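Local coordinates for 14-3-3 protein (Cryptosporidium parvum, PDB 3EFZ), which probably binds phosphoserine-containing partner proteins as a dimeric, all-helical 14-3-3 adaptor in cell signalling, at residues V48-V51 and L52-S56; E120-D123 and V124-I128; C144-L147 and K148-M152; C167-Q170 and A171-Y175; Y175-A178 and L179-R183. One frame throughout, in Å; residues are numbered along the deposited sequence. Where two conformers were deposited one is given.

Interaction 1: V48-V51 and L52-S56; sequences VIKV and LTESS
Two bends late in the chain of Lys50, at chi3 (95°) and chi4 (58°), curl its amine back over the helix toward Glu54. Glu54 starts with CG anti to its carbonyl carbon and then runs extended, which carries its carboxylate to meet the amine. The two side chains cross at a slant. Lys50 NZ bonds Glu54 OE1 at 3.1 Å and forms a salt bridge. The oxygen offers its syn lone pair, the one on the side of OE2. Lys50 CE also lies close to Glu54 OE1, at 3.5 Å. Both residues are exposed, so this i to i+4 ion pair sits on the solvent side.

Residues 48-54 lie on helix 32-54 of the all-helical 14-3-3 fold, and Ser55 and Ser56 follow as loop. Lys50 O accepts two backbone bonds, from Glu54 N at 2.7 Å and from Thr53 N at 3.3 Å, the second being the longer. One residue on, Ser55 N bonds Val51 O at 3.0 Å. Ser55 OG lies 3.7 Å from Val51 CG1.

Val48 and Leu52 are buried. They lie side by side and point the same way, with Val48 CG1 4.0 Å from Leu52 CD1. Helix 138-158 touches Val48 and Val51 through Phe143 and Leu52 through Cys144, and helix 63-81 meets Val48 through Arg72 and Asn73. Tyr135 OH hydrogen-bonds Leu52 O. On the dimer side, Ile49 packs on Asp123 of the second subunit and Thr53 on Asn131 of the second subunit.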
loop_
_atom_site.group_PDB
_atom_site.type_symbol
_atom_site.label_atom_id
_atom_site.label_comp_id
_atom_site.label_asym_id
_atom_site.label_seq_id
_atom_site.Cartn_x
_atom_site.Cartn_y
_atom_site.Cartn_z
ATOM N N VAL B 48 -11.922 4.331 1.993
ATOM C CA VAL B 48 -11.312 4.856 3.208
ATOM C C VAL B 48 -10.903 6.328 2.997
ATOM O O VAL B 48 -11.301 7.209 3.768
ATOM C CB VAL B 48 -10.103 4.007 3.692
ATOM C CG1 VAL B 48 -9.263 4.781 4.728
ATOM C CG2 VAL B 48 -10.592 2.722 4.308
ATOM N N ILE B 49 -10.144 6.587 1.939
ATOM C CA ILE B 49 -9.660 7.946 1.681
ATOM C C ILE B 49 -10.790 8.925 1.349
ATOM O O ILE B 49 -10.800 10.019 1.873
ATOM C CB ILE B 49 -8.531 7.967 0.646
ATOM C CG1 ILE B 49 -7.253 7.453 1.323
ATOM C CG2 ILE B 49 -8.277 9.389 0.141
ATOM C CD1 ILE B 49 -6.328 6.887 0.407
ATOM N N LYS B 50 -11.758 8.504 0.533
ATOM C CA LYS B 50 -12.924 9.330 0.221
ATOM C C LYS B 50 -13.645 9.777 1.493
ATOM O O LYS B 50 -13.848 10.971 1.705
ATOM C CB LYS B 50 -13.907 8.580 -0.684
ATOM C CG LYS B 50 -13.624 8.707 -2.143
ATOM C CD LYS B 50 -14.699 8.043 -3.005
ATOM C CE LYS B 50 -15.777 9.037 -3.461
ATOM N NZ LYS B 50 -15.206 10.187 -4.243
ATOM N N VAL B 51 -14.021 8.814 2.334
ATOM C CA VAL B 51 -14.709 9.092 3.589
ATOM C C VAL B 51 -13.902 10.027 4.502
ATOM O O VAL B 51 -14.411 11.060 4.943
ATOM C CB VAL B 51 -15.148 7.782 4.345
ATOM C CG1 VAL B 51 -15.822 8.116 5.672
ATOM C CG2 VAL B 51 -16.108 6.968 3.499
ATOM N N LEU B 52 -12.648 9.676 4.785
ATOM C CA LEU B 52 -11.835 10.479 5.723
ATOM C C LEU B 52 -11.639 11.930 5.273
ATOM O O LEU B 52 -11.414 12.836 6.082
ATOM C CB LEU B 52 -10.472 9.820 5.950
ATOM C CG LEU B 52 -10.490 8.553 6.823
ATOM C CD1 LEU B 52 -9.075 8.034 7.039
ATOM C CD2 LEU B 52 -11.160 8.806 8.178
ATOM N N THR B 53 -11.778 12.135 3.974
ATOM C CA THR B 53 -11.269 13.297 3.290
ATOM C C THR B 53 -12.445 14.160 2.760
ATOM O O THR B 53 -12.338 15.393 2.666
ATOM C CB THR B 53 -10.308 12.779 2.181
ATOM O OG1 THR B 53 -8.958 13.207 2.427
ATOM C CG2 THR B 53 -10.771 13.088 0.812
ATOM N N GLU B 54 -13.570 13.516 2.450
ATOM C CA GLU B 54 -14.745 14.219 1.919
ATOM C C GLU B 54 -15.908 14.285 2.911
ATOM O O GLU B 54 -16.863 15.003 2.674
ATOM C CB GLU B 54 -15.198 13.599 0.590
ATOM C CG GLU B 54 -14.106 13.644 -0.469
ATOM C CD GLU B 54 -14.423 12.889 -1.742
ATOM O OE1 GLU B 54 -15.412 12.131 -1.784
ATOM O OE2 GLU B 54 -13.652 13.056 -2.712
ATOM N N SER B 55 -15.822 13.546 4.018
ATOM C CA SER B 55 -16.897 13.574 5.020
ATOM C C SER B 55 -16.709 14.666 6.081
ATOM O O SER B 55 -17.642 14.996 6.797
ATOM C CB SER B 55 -17.104 12.203 5.680
ATOM O OG SER B 55 -17.607 11.273 4.745
ATOM N N SER B 56 -15.499 15.215 6.170
ATOM C CA SER B 56 -15.190 16.300 7.108
ATOM C C SER B 56 -15.997 17.554 6.786
ATOM O O SER B 56 -16.494 17.710 5.668
ATOM C CB SER B 56 -13.695 16.626 7.077
ATOM O OG SER B 56 -13.354 17.490 8.143
#

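Interaction 2: E120-D123 and V124-I128; sequences ESED and VIRII
Arg126 CB rests 3.6 Å from Glu122 O, one turn back. Arg126 CG comes nearer the same Glu122 O, at 3.2 Å, and also faces Glu122 OE1. From CG to NE the chain is extended and crosses the Glu122 side chain at about a right angle. Arg126 NE lies 3.6 Å from Glu122 OE1. This salt bridge is long, and the oxygen stands well out of the guanidinium plane, so only the charges attract. Arg126 CZ and NH1 lie 3.4 Å and 3.1 Å from Glu122 CG, which sits over one face of the guanidinium, toward the rim. Glu122 CG is put there by chi1 (-171°), anti to the backbone N. Glu122 was deposited in two conformers; its side-chain contacts hold for one and are less certain.

These residues lie on helix 100-131 of the all-helical 14-3-3 fold, where Glu122, Asp123 and Arg126 form a salt-bridge network. Arg126 NH2 reaches Asp123 OD1 at the edge of the group, in its plane. This bond is 3.1 Å long but weak, with an N-H angle of 125°.

Glu122 OE2 also forms a salt bridge with Lys155 of helix 138-158. Asp123 packs on Lys46 of the second subunit.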
loop_
_atom_site.group_PDB
_atom_site.type_symbol
_atom_site.label_atom_id
_atom_site.label_comp_id
_atom_site.label_asym_id
_atom_site.label_seq_id
_atom_site.Cartn_x
_atom_site.Cartn_y
_atom_site.Cartn_z
ATOM N N GLU B 120 2.509 2.852 13.294
ATOM C CA GLU B 120 1.723 3.663 12.369
ATOM C C GLU B 120 0.232 3.563 12.610
ATOM O O GLU B 120 -0.515 4.493 12.327
ATOM C CB GLU B 120 2.093 3.356 10.910
ATOM C CG GLU B 120 3.483 3.879 10.543
ATOM C CD GLU B 120 4.088 3.175 9.328
ATOM O OE1 GLU B 120 3.326 2.562 8.546
ATOM O OE2 GLU B 120 5.324 3.246 9.153
ATOM N N SER B 121 -0.221 2.432 13.129
ATOM C CA SER B 121 -1.614 2.362 13.530
ATOM C C SER B 121 -1.901 3.292 14.741
ATOM O O SER B 121 -2.960 3.904 14.814
ATOM C CB SER B 121 -2.077 0.903 13.714
ATOM O OG SER B 121 -1.417 0.292 14.804
ATOM N N GLU B 122 -0.957 3.430 15.670
ATOM C CA GLU B 122 -1.138 4.395 16.737
ATOM C C GLU B 122 -1.177 5.831 16.162
ATOM O O GLU B 122 -1.987 6.648 16.616
ATOM C CB GLU B 122 -0.079 4.200 17.829
ATOM C CG GLU B 122 -0.271 5.001 19.112
ATOM C CD GLU B 122 -1.647 4.885 19.736
ATOM O OE1 GLU B 122 -2.093 5.893 20.308
ATOM O OE2 GLU B 122 -2.275 3.808 19.673
ATOM N N ASP B 123 -0.358 6.112 15.135
ATOM C CA ASP B 123 -0.373 7.388 14.418
ATOM C C ASP B 123 -1.775 7.702 13.863
ATOM O O ASP B 123 -2.316 8.777 14.116
ATOM C CB ASP B 123 0.627 7.393 13.249
ATOM C CG ASP B 123 2.093 7.572 13.682
ATOM O OD1 ASP B 123 2.360 8.057 14.815
ATOM O OD2 ASP B 123 2.987 7.240 12.844
ATOM N N VAL B 124 -2.356 6.766 13.114
ATOM C CA VAL B 124 -3.698 6.937 12.538
ATOM C C VAL B 124 -4.758 7.228 13.628
ATOM O O VAL B 124 -5.534 8.163 13.498
ATOM C CB VAL B 124 -4.141 5.701 11.736
ATOM C CG1 VAL B 124 -5.584 5.852 11.254
ATOM C CG2 VAL B 124 -3.207 5.433 10.561
ATOM N N ILE B 125 -4.781 6.400 14.668
ATOM C CA ILE B 125 -5.678 6.549 15.826
ATOM C C ILE B 125 -5.625 7.936 16.463
ATOM O O ILE B 125 -6.665 8.551 16.692
ATOM C CB ILE B 125 -5.443 5.428 16.881
ATOM C CG1 ILE B 125 -6.019 4.110 16.343
ATOM C CG2 ILE B 125 -6.115 5.783 18.239
ATOM C CD1 ILE B 125 -5.470 2.848 16.979
ATOM N N ARG B 126 -4.416 8.430 16.730
ATOM C CA ARG B 126 -4.241 9.788 17.229
ATOM C C ARG B 126 -4.831 10.840 16.285
ATOM O O ARG B 126 -5.472 11.772 16.743
ATOM C CB ARG B 126 -2.768 10.079 17.533
ATOM C CG ARG B 126 -2.126 9.117 18.573
ATOM C CD ARG B 126 -0.826 9.714 19.156
ATOM N NE ARG B 126 0.097 8.722 19.724
ATOM C CZ ARG B 126 1.048 8.081 19.027
ATOM N NH1 ARG B 126 1.846 7.200 19.631
ATOM N NH2 ARG B 126 1.212 8.310 17.723
ATOM N N ILE B 127 -4.621 10.682 14.975
ATOM C CA ILE B 127 -5.190 11.604 13.980
ATOM C C ILE B 127 -6.720 11.531 13.990
ATOM O O ILE B 127 -7.384 12.573 14.015
ATOM C CB ILE B 127 -4.652 11.366 12.533
ATOM C CG1 ILE B 127 -3.152 11.667 12.463
ATOM C CG2 ILE B 127 -5.417 12.238 11.500
ATOM C CD1 ILE B 127 -2.495 11.079 11.252
ATOM N N ILE B 128 -7.267 10.317 14.004
ATOM C CA ILE B 128 -8.717 10.136 14.078
ATOM C C ILE B 128 -9.288 10.817 15.334
ATOM O O ILE B 128 -10.224 11.610 15.231
ATOM C CB ILE B 128 -9.129 8.639 14.029
ATOM C CG1 ILE B 128 -8.955 8.074 12.628
ATOM C CG2 ILE B 128 -10.593 8.424 14.515
ATOM C CD1 ILE B 128 -9.214 6.586 12.597
#

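Interaction 3: C144-L147 and K148-M152; sequences CIKL and KGDLM
This part of helix 138-158 is buried in the 14-3-3 fold and leads up to Arg153, a predicted phosphoserine contact. Lys146 and Asp150 are joined across one turn. Lys146 NZ bonds Asp150 OD2 at 2.8 Å, a salt bridge that uses the syn lone pair of the oxygen. The lysine chain is extended until chi4 (-82°), where it bends to bring the amine onto the carboxylate. Asp150 CG also lies 3.5 Å from Lys146 O.

The other carboxylate oxygen, Asp150 OD1, accepts hydrogen bonds from Asn201 ND2 and Tyr175 OH, and has a weak, long ion pair with Arg153 NH2. With partners at both oxygens, the carboxylate is fixed in its rotation. This is consistent with a second-shell role for Asp150 in placing Arg153.

Elsewhere on the helix, Leu147 and Leu151 lie side by side, with Leu147 CD2 3.8 Å from Leu151 CD1. Lys148 turns its tip away, to a salt bridge with Asp129 OD1.

Leu147 and Leu151 face helix 100-131 through Ile128 and Val124, and helix 63-81 through Arg72 and Val75. Ile145 and Lys148 meet helix 161-185, while Lys146 touches Thr198 and Asn201 of helix 193-207.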
loop_
_atom_site.group_PDB
_atom_site.type_symbol
_atom_site.label_atom_id
_atom_site.label_comp_id
_atom_site.label_asym_id
_atom_site.label_seq_id
_atom_site.Cartn_x
_atom_site.Cartn_y
_atom_site.Cartn_z
ATOM N N CYS B 144 -14.952 6.097 11.399
ATOM C CA CYS B 144 -13.657 6.261 12.068
ATOM C C CYS B 144 -13.454 5.340 13.290
ATOM O O CYS B 144 -12.349 4.850 13.533
ATOM C CB CYS B 144 -13.468 7.717 12.489
ATOM S SG CYS B 144 -13.449 8.888 11.134
ATOM N N ILE B 145 -14.522 5.104 14.051
ATOM C CA ILE B 145 -14.458 4.274 15.255
ATOM C C ILE B 145 -14.329 2.777 14.890
ATOM O O ILE B 145 -13.573 2.035 15.536
ATOM C CB ILE B 145 -15.661 4.590 16.186
ATOM C CG1 ILE B 145 -15.549 6.034 16.700
ATOM C CG2 ILE B 145 -15.786 3.579 17.358
ATOM C CD1 ILE B 145 -16.855 6.605 17.277
ATOM N N LYS B 146 -15.040 2.339 13.850
ATOM C CA LYS B 146 -14.835 0.993 13.315
ATOM C C LYS B 146 -13.369 0.797 12.878
ATOM O O LYS B 146 -12.756 -0.244 13.157
ATOM C CB LYS B 146 -15.769 0.700 12.128
ATOM C CG LYS B 146 -15.240 -0.437 11.284
ATOM C CD LYS B 146 -15.928 -0.635 9.971
ATOM C CE LYS B 146 -15.199 -1.702 9.176
ATOM N NZ LYS B 146 -14.020 -1.176 8.462
ATOM N N LEU B 147 -12.837 1.815 12.196
ATOM C CA LEU B 147 -11.467 1.859 11.725
ATOM C C LEU B 147 -10.457 1.702 12.868
ATOM O O LEU B 147 -9.485 0.954 12.742
ATOM C CB LEU B 147 -11.257 3.191 11.008
ATOM C CG LEU B 147 -10.093 3.368 10.061
ATOM C CD1 LEU B 147 -10.445 4.369 8.948
ATOM C CD2 LEU B 147 -8.845 3.805 10.862
ATOM N N LYS B 148 -10.691 2.400 13.978
ATOM C CA LYS B 148 -9.890 2.199 15.194
ATOM C C LYS B 148 -10.029 0.770 15.722
ATOM O O LYS B 148 -9.065 0.206 16.236
ATOM C CB LYS B 148 -10.266 3.198 16.286
ATOM C CG LYS B 148 -9.957 4.663 15.961
ATOM C CD LYS B 148 -9.940 5.509 17.211
ATOM C CE LYS B 148 -11.350 5.703 17.820
ATOM N NZ LYS B 148 -11.299 6.376 19.151
ATOM N N GLY B 149 -11.236 0.212 15.618
ATOM C CA GLY B 149 -11.500 -1.188 15.930
ATOM C C GLY B 149 -10.657 -2.137 15.115
ATOM O O GLY B 149 -10.012 -3.023 15.692
ATOM N N ASP B 150 -10.636 -1.931 13.788
ATOM C CA ASP B 150 -9.750 -2.656 12.868
ATOM C C ASP B 150 -8.273 -2.550 13.236
ATOM O O ASP B 150 -7.576 -3.562 13.270
ATOM C CB ASP B 150 -9.926 -2.195 11.404
ATOM C CG ASP B 150 -11.330 -2.423 10.867
ATOM O OD1 ASP B 150 -12.074 -3.290 11.357
ATOM O OD2 ASP B 150 -11.684 -1.726 9.923
ATOM N N LEU B 151 -7.793 -1.334 13.475
ATOM C CA LEU B 151 -6.395 -1.105 13.868
ATOM C C LEU B 151 -6.014 -1.730 15.214
ATOM O O LEU B 151 -4.906 -2.220 15.367
ATOM C CB LEU B 151 -6.048 0.391 13.877
ATOM C CG LEU B 151 -6.071 1.170 12.555
ATOM C CD1 LEU B 151 -5.788 2.606 12.854
ATOM C CD2 LEU B 151 -5.086 0.628 11.510
ATOM N N MET B 152 -6.918 -1.704 16.182
ATOM C CA MET B 152 -6.714 -2.461 17.415
ATOM C C MET B 152 -6.612 -3.986 17.192
ATOM O O MET B 152 -5.794 -4.673 17.823
ATOM C CB MET B 152 -7.816 -2.135 18.430
ATOM C CG MET B 152 -7.618 -0.805 19.126
ATOM S SD MET B 152 -6.027 -0.702 19.964
ATOM C CE MET B 152 -5.608 0.966 19.521
#

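Interaction 4: C167-Q170 and A171-Y175; sequences CIKQ and AVEFY
Lys169 and Glu173 meet on the exposed side of helix 161-185, and Ile168 and Val172 face inward one residue before them. Lys169 and Glu173 are an i to i+4 pair on a helix of the antiparallel 14-3-3 bundle. This outer pair is loose. Lys169 NZ and Glu173 OE1 form a salt bridge of 3.5 Å, and the chains run obliquely past each other. Lys169 runs straight to CE and bends only at chi4 (-53°), which turns the amine back toward the carboxylate. Lys169 also touches a crystal neighbour, so the position of its chain may owe something to that contact. Glu173 OE1 is equally near the backbone of the preceding turn, 3.5 Å from Gln170 CA. Gln170 CG lies 3.9 Å from Glu173 OE1, with the amide and carboxylate planes 40° apart. Both charged residues are exposed.

The tighter part is the backbone with the groups that lie on it. Glu173 N bonds Lys169 O at 3.1 Å and nearly straight, with an N-H angle of 177°. Val172 CG2 sits 3.3 Å from Ile168 O, while Ile168 CG2 and Val172 CG2 are 4.5 Å apart. Ala171 CB rests 3.4 Å from Cys167 O. The Phe174 ring sets CD1 3.3 Å from Gln170 O, so the ring lies close to the helical carbonyl that its own backbone N bonds.

Helix 138-158 meets Ile168 through Ala156 and Gln170 through Met152. Helix 193-207 packs Tyr202 and Leu205 on Val172. Tyr175 OH hydrogen-bonds Arg153 NE, a predicted phosphoserine contact on helix 138-158.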
loop_
_atom_site.group_PDB
_atom_site.type_symbol
_atom_site.label_atom_id
_atom_site.label_comp_id
_atom_site.label_asym_id
_atom_site.label_seq_id
_atom_site.Cartn_x
_atom_site.Cartn_y
_atom_site.Cartn_z
ATOM N N CYS B 167 -5.644 -5.052 23.685
ATOM C CA CYS B 167 -6.011 -4.609 22.331
ATOM C C CYS B 167 -7.305 -5.259 21.859
ATOM O O CYS B 167 -8.100 -4.621 21.174
ATOM C CB CYS B 167 -4.894 -4.855 21.290
ATOM S SG CYS B 167 -3.458 -3.797 21.513
ATOM N N ILE B 168 -7.512 -6.530 22.201
ATOM C CA ILE B 168 -8.767 -7.195 21.850
ATOM C C ILE B 168 -9.922 -6.504 22.581
ATOM O O ILE B 168 -10.964 -6.214 21.976
ATOM C CB ILE B 168 -8.734 -8.713 22.137
ATOM C CG1 ILE B 168 -7.773 -9.416 21.168
ATOM C CG2 ILE B 168 -10.140 -9.317 22.005
ATOM C CD1 ILE B 168 -7.243 -10.743 21.663
ATOM N N LYS B 169 -9.725 -6.217 23.866
ATOM C CA LYS B 169 -10.734 -5.496 24.638
ATOM C C LYS B 169 -11.052 -4.119 24.043
ATOM O O LYS B 169 -12.224 -3.791 23.913
ATOM C CB LYS B 169 -10.381 -5.393 26.120
ATOM C CG LYS B 169 -11.546 -4.811 26.911
ATOM C CD LYS B 169 -11.308 -4.701 28.393
ATOM C CE LYS B 169 -12.521 -3.999 29.046
ATOM N NZ LYS B 169 -12.841 -2.688 28.361
ATOM N N GLN B 170 -10.027 -3.341 23.664
ATOM C CA GLN B 170 -10.235 -2.035 23.009
ATOM C C GLN B 170 -10.933 -2.159 21.663
ATOM O O GLN B 170 -11.686 -1.268 21.294
ATOM C CB GLN B 170 -8.926 -1.247 22.799
ATOM C CG GLN B 170 -8.213 -0.723 24.051
ATOM C CD GLN B 170 -6.905 0.015 23.718
ATOM O OE1 GLN B 170 -6.921 1.104 23.134
ATOM N NE2 GLN B 170 -5.771 -0.574 24.101
ATOM N N ALA B 171 -10.645 -3.236 20.913
ATOM C CA ALA B 171 -11.325 -3.506 19.626
ATOM C C ALA B 171 -12.809 -3.812 19.797
ATOM O O ALA B 171 -13.641 -3.335 19.022
ATOM C CB ALA B 171 -10.637 -4.660 18.862
ATOM N N VAL B 172 -13.126 -4.650 20.788
ATOM C CA VAL B 172 -14.513 -4.900 21.205
ATOM C C VAL B 172 -15.274 -3.580 21.470
ATOM O O VAL B 172 -16.301 -3.319 20.848
ATOM C CB VAL B 172 -14.556 -5.851 22.425
ATOM C CG1 VAL B 172 -15.959 -5.907 23.058
ATOM C CG2 VAL B 172 -14.111 -7.230 22.005
ATOM N N GLU B 173 -14.757 -2.760 22.380
ATOM C CA GLU B 173 -15.301 -1.431 22.666
ATOM C C GLU B 173 -15.644 -0.635 21.394
ATOM O O GLU B 173 -16.765 -0.134 21.259
ATOM C CB GLU B 173 -14.279 -0.586 23.429
ATOM C CG GLU B 173 -13.738 -1.121 24.736
ATOM C CD GLU B 173 -12.714 -0.144 25.341
ATOM O OE1 GLU B 173 -11.644 -0.607 25.832
ATOM O OE2 GLU B 173 -12.986 1.093 25.317
ATOM N N PHE B 174 -14.658 -0.503 20.493
ATOM C CA PHE B 174 -14.790 0.312 19.269
ATOM C C PHE B 174 -15.856 -0.211 18.324
ATOM O O PHE B 174 -16.630 0.573 17.787
ATOM C CB PHE B 174 -13.443 0.472 18.523
ATOM C CG PHE B 174 -12.443 1.390 19.227
ATOM C CD1 PHE B 174 -11.071 1.137 19.159
ATOM C CD2 PHE B 174 -12.882 2.493 19.961
ATOM C CE1 PHE B 174 -10.141 1.981 19.797
ATOM C CE2 PHE B 174 -11.974 3.346 20.609
ATOM C CZ PHE B 174 -10.600 3.092 20.530
ATOM N N TYR B 175 -15.877 -1.530 18.123
ATOM C CA TYR B 175 -16.888 -2.186 17.298
ATOM C C TYR B 175 -18.279 -2.004 17.873
ATOM O O TYR B 175 -19.201 -1.697 17.148
ATOM C CB TYR B 175 -16.597 -3.689 17.146
ATOM C CG TYR B 175 -15.443 -3.984 16.221
ATOM C CD1 TYR B 175 -15.294 -3.274 15.035
ATOM C CD2 TYR B 175 -14.500 -4.989 16.520
ATOM C CE1 TYR B 175 -14.226 -3.524 14.164
ATOM C CE2 TYR B 175 -13.431 -5.256 15.645
ATOM C CZ TYR B 175 -13.302 -4.510 14.471
ATOM O OH TYR B 175 -12.275 -4.736 13.585
#

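Interaction 5: Y175-A178 and L179-R183; sequences YEDA and LQRER
Asp177 lays its carboxylate beside the start of the Arg181 guanidinium, one turn on. Asp177 OD2 lies 3.3 Å from Arg181 NE, near the guanidinium plane and at its edge. The N-H angle is 148°, and the bond is weak, though it is part of a salt bridge. The two flat groups are turned 61° from each other. Asp177 has CG anti to the backbone N (chi1 -176°), which swings the carboxylate along the helix toward Arg181. The arginine chain runs extended from CG to NE. Arg181 CG passes 3.4 Å from Asp177 O, so the aliphatic part lies against the backbone before the charged end is reached. The backbone joins the same two residues, with Arg181 N bonded to Asp177 O at 3.0 Å.

This is an i to i+4 pair on helix 161-185, one of the antiparallel helices of the 14-3-3 fold. Helix 138-158 borders the pair: Ile145 touches both Asp177 and Arg181, and Arg141 touches Arg181.

The face toward helix 193-207 is more enclosed. Leu179 CG lies 3.2 Å from Tyr175 O, and the Leu179 side chain packs on Tyr195 and Tyr202. The Glu182 chain, bent at chi2, brings Glu182 CD to 3.2 Å from Ala178 O. Glu182 OE2 lies 4.0 Å from Ala178 CB. The polar ends find their hydrogen bonds on helix 193-207, Glu182 OE2 with Thr198 OG1 and Glu176 OE2 with Tyr202 OH.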
loop_
_atom_site.group_PDB
_atom_site.type_symbol
_atom_site.label_atom_id
_atom_site.label_comp_id
_atom_site.label_asym_id
_atom_site.label_seq_id
_atom_site.Cartn_x
_atom_site.Cartn_y
_atom_site.Cartn_z
ATOM N N TYR B 175 -15.877 -1.530 18.123
ATOM C CA TYR B 175 -16.888 -2.186 17.298
ATOM C C TYR B 175 -18.279 -2.004 17.873
ATOM O O TYR B 175 -19.201 -1.697 17.148
ATOM C CB TYR B 175 -16.597 -3.689 17.146
ATOM C CG TYR B 175 -15.443 -3.984 16.221
ATOM C CD1 TYR B 175 -15.294 -3.274 15.035
ATOM C CD2 TYR B 175 -14.500 -4.989 16.520
ATOM C CE1 TYR B 175 -14.226 -3.524 14.164
ATOM C CE2 TYR B 175 -13.431 -5.256 15.645
ATOM C CZ TYR B 175 -13.302 -4.510 14.471
ATOM O OH TYR B 175 -12.275 -4.736 13.585
ATOM N N GLU B 176 -18.429 -2.193 19.178
ATOM C CA GLU B 176 -19.738 -2.046 19.795
ATOM C C GLU B 176 -20.213 -0.599 19.788
ATOM O O GLU B 176 -21.403 -0.357 19.614
ATOM C CB GLU B 176 -19.774 -2.672 21.191
ATOM C CG GLU B 176 -19.839 -4.195 21.097
ATOM C CD GLU B 176 -19.825 -4.889 22.433
ATOM O OE1 GLU B 176 -19.715 -4.200 23.481
ATOM O OE2 GLU B 176 -19.930 -6.140 22.436
ATOM N N ASP B 177 -19.274 0.343 19.928
ATOM C CA ASP B 177 -19.577 1.780 19.878
ATOM C C ASP B 177 -20.033 2.193 18.478
ATOM O O ASP B 177 -21.073 2.832 18.319
ATOM C CB ASP B 177 -18.361 2.619 20.346
ATOM C CG ASP B 177 -18.657 4.121 20.414
ATOM O OD1 ASP B 177 -17.694 4.915 20.445
ATOM O OD2 ASP B 177 -19.843 4.514 20.442
ATOM N N ALA B 178 -19.268 1.787 17.476
ATOM C CA ALA B 178 -19.607 2.018 16.065
ATOM C C ALA B 178 -20.954 1.378 15.685
ATOM O O ALA B 178 -21.798 2.026 15.078
ATOM C CB ALA B 178 -18.484 1.510 15.160
ATOM N N LEU B 179 -21.156 0.114 16.059
ATOM C CA LEU B 179 -22.456 -0.559 15.868
ATOM C C LEU B 179 -23.640 0.176 16.507
ATOM O O LEU B 179 -24.694 0.329 15.868
ATOM C CB LEU B 179 -22.412 -2.016 16.369
ATOM C CG LEU B 179 -21.607 -3.048 15.569
ATOM C CD1 LEU B 179 -21.389 -4.337 16.383
ATOM C CD2 LEU B 179 -22.268 -3.358 14.245
ATOM N N GLN B 180 -23.473 0.620 17.757
ATOM C CA GLN B 180 -24.519 1.378 18.450
ATOM C C GLN B 180 -24.833 2.701 17.735
ATOM O O GLN B 180 -26.003 3.074 17.594
ATOM C CB GLN B 180 -24.172 1.609 19.932
ATOM C CG GLN B 180 -25.173 2.505 20.709
ATOM C CD GLN B 180 -26.640 2.159 20.424
ATOM O OE1 GLN B 180 -27.115 1.056 20.723
ATOM N NE2 GLN B 180 -27.364 3.108 19.835
ATOM N N ARG B 181 -23.796 3.399 17.283
ATOM C CA ARG B 181 -23.983 4.622 16.500
ATOM C C ARG B 181 -24.691 4.342 15.170
ATOM O O ARG B 181 -25.601 5.075 14.778
ATOM C CB ARG B 181 -22.644 5.315 16.262
ATOM C CG ARG B 181 -22.064 5.993 17.480
ATOM C CD ARG B 181 -20.603 6.326 17.191
ATOM N NE ARG B 181 -19.938 7.017 18.292
ATOM C CZ ARG B 181 -19.762 8.336 18.361
ATOM N NH1 ARG B 181 -20.236 9.158 17.414
ATOM N NH2 ARG B 181 -19.120 8.840 19.401
ATOM N N GLU B 182 -24.293 3.270 14.490
ATOM C CA GLU B 182 -24.998 2.825 13.272
ATOM C C GLU B 182 -26.482 2.494 13.501
ATOM O O GLU B 182 -27.331 2.906 12.710
ATOM C CB GLU B 182 -24.251 1.670 12.595
ATOM C CG GLU B 182 -22.888 2.130 12.034
ATOM C CD GLU B 182 -21.813 1.055 12.064
ATOM O OE1 GLU B 182 -22.139 -0.113 12.358
ATOM O OE2 GLU B 182 -20.637 1.391 11.803
ATOM N N ARG B 183 -26.775 1.768 14.584
ATOM C CA ARG B 183 -28.152 1.461 15.010
ATOM C C ARG B 183 -29.002 2.714 15.263
ATOM O O ARG B 183 -30.179 2.759 14.898
ATOM C CB ARG B 183 -28.156 0.569 16.262
ATOM C CG ARG B 183 -27.846 -0.909 15.989
ATOM C CD ARG B 183 -28.010 -1.794 17.239
ATOM N NE ARG B 183 -26.707 -2.260 17.742
ATOM C CZ ARG B 183 -26.153 -1.888 18.899
ATOM N NH1 ARG B 183 -26.783 -1.045 19.709
ATOM N NH2 ARG B 183 -24.960 -2.364 19.245
#

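How the interactions relate
All five contacts are local turns of helix, so none closes a long loop and none is enclosed by another. From the N terminus, interaction 1 lies near the C-terminal part of helix 32-54, interaction 2 on helix 100-131 and interaction 3 on helix 138-158. Interactions 4 and 5 follow on helix 161-185 and share Tyr175. Interaction 3 lies between the others. It touches interaction 1 through Leu52 CD2 and Cys144 SG, 3.7 Å apart. It meets interaction 2 along a row of apolar pairs, among them Ile125 with Met152. Ile145 of interaction 3 packs on Phe174 of interaction 4 and on Arg181 of interaction 5.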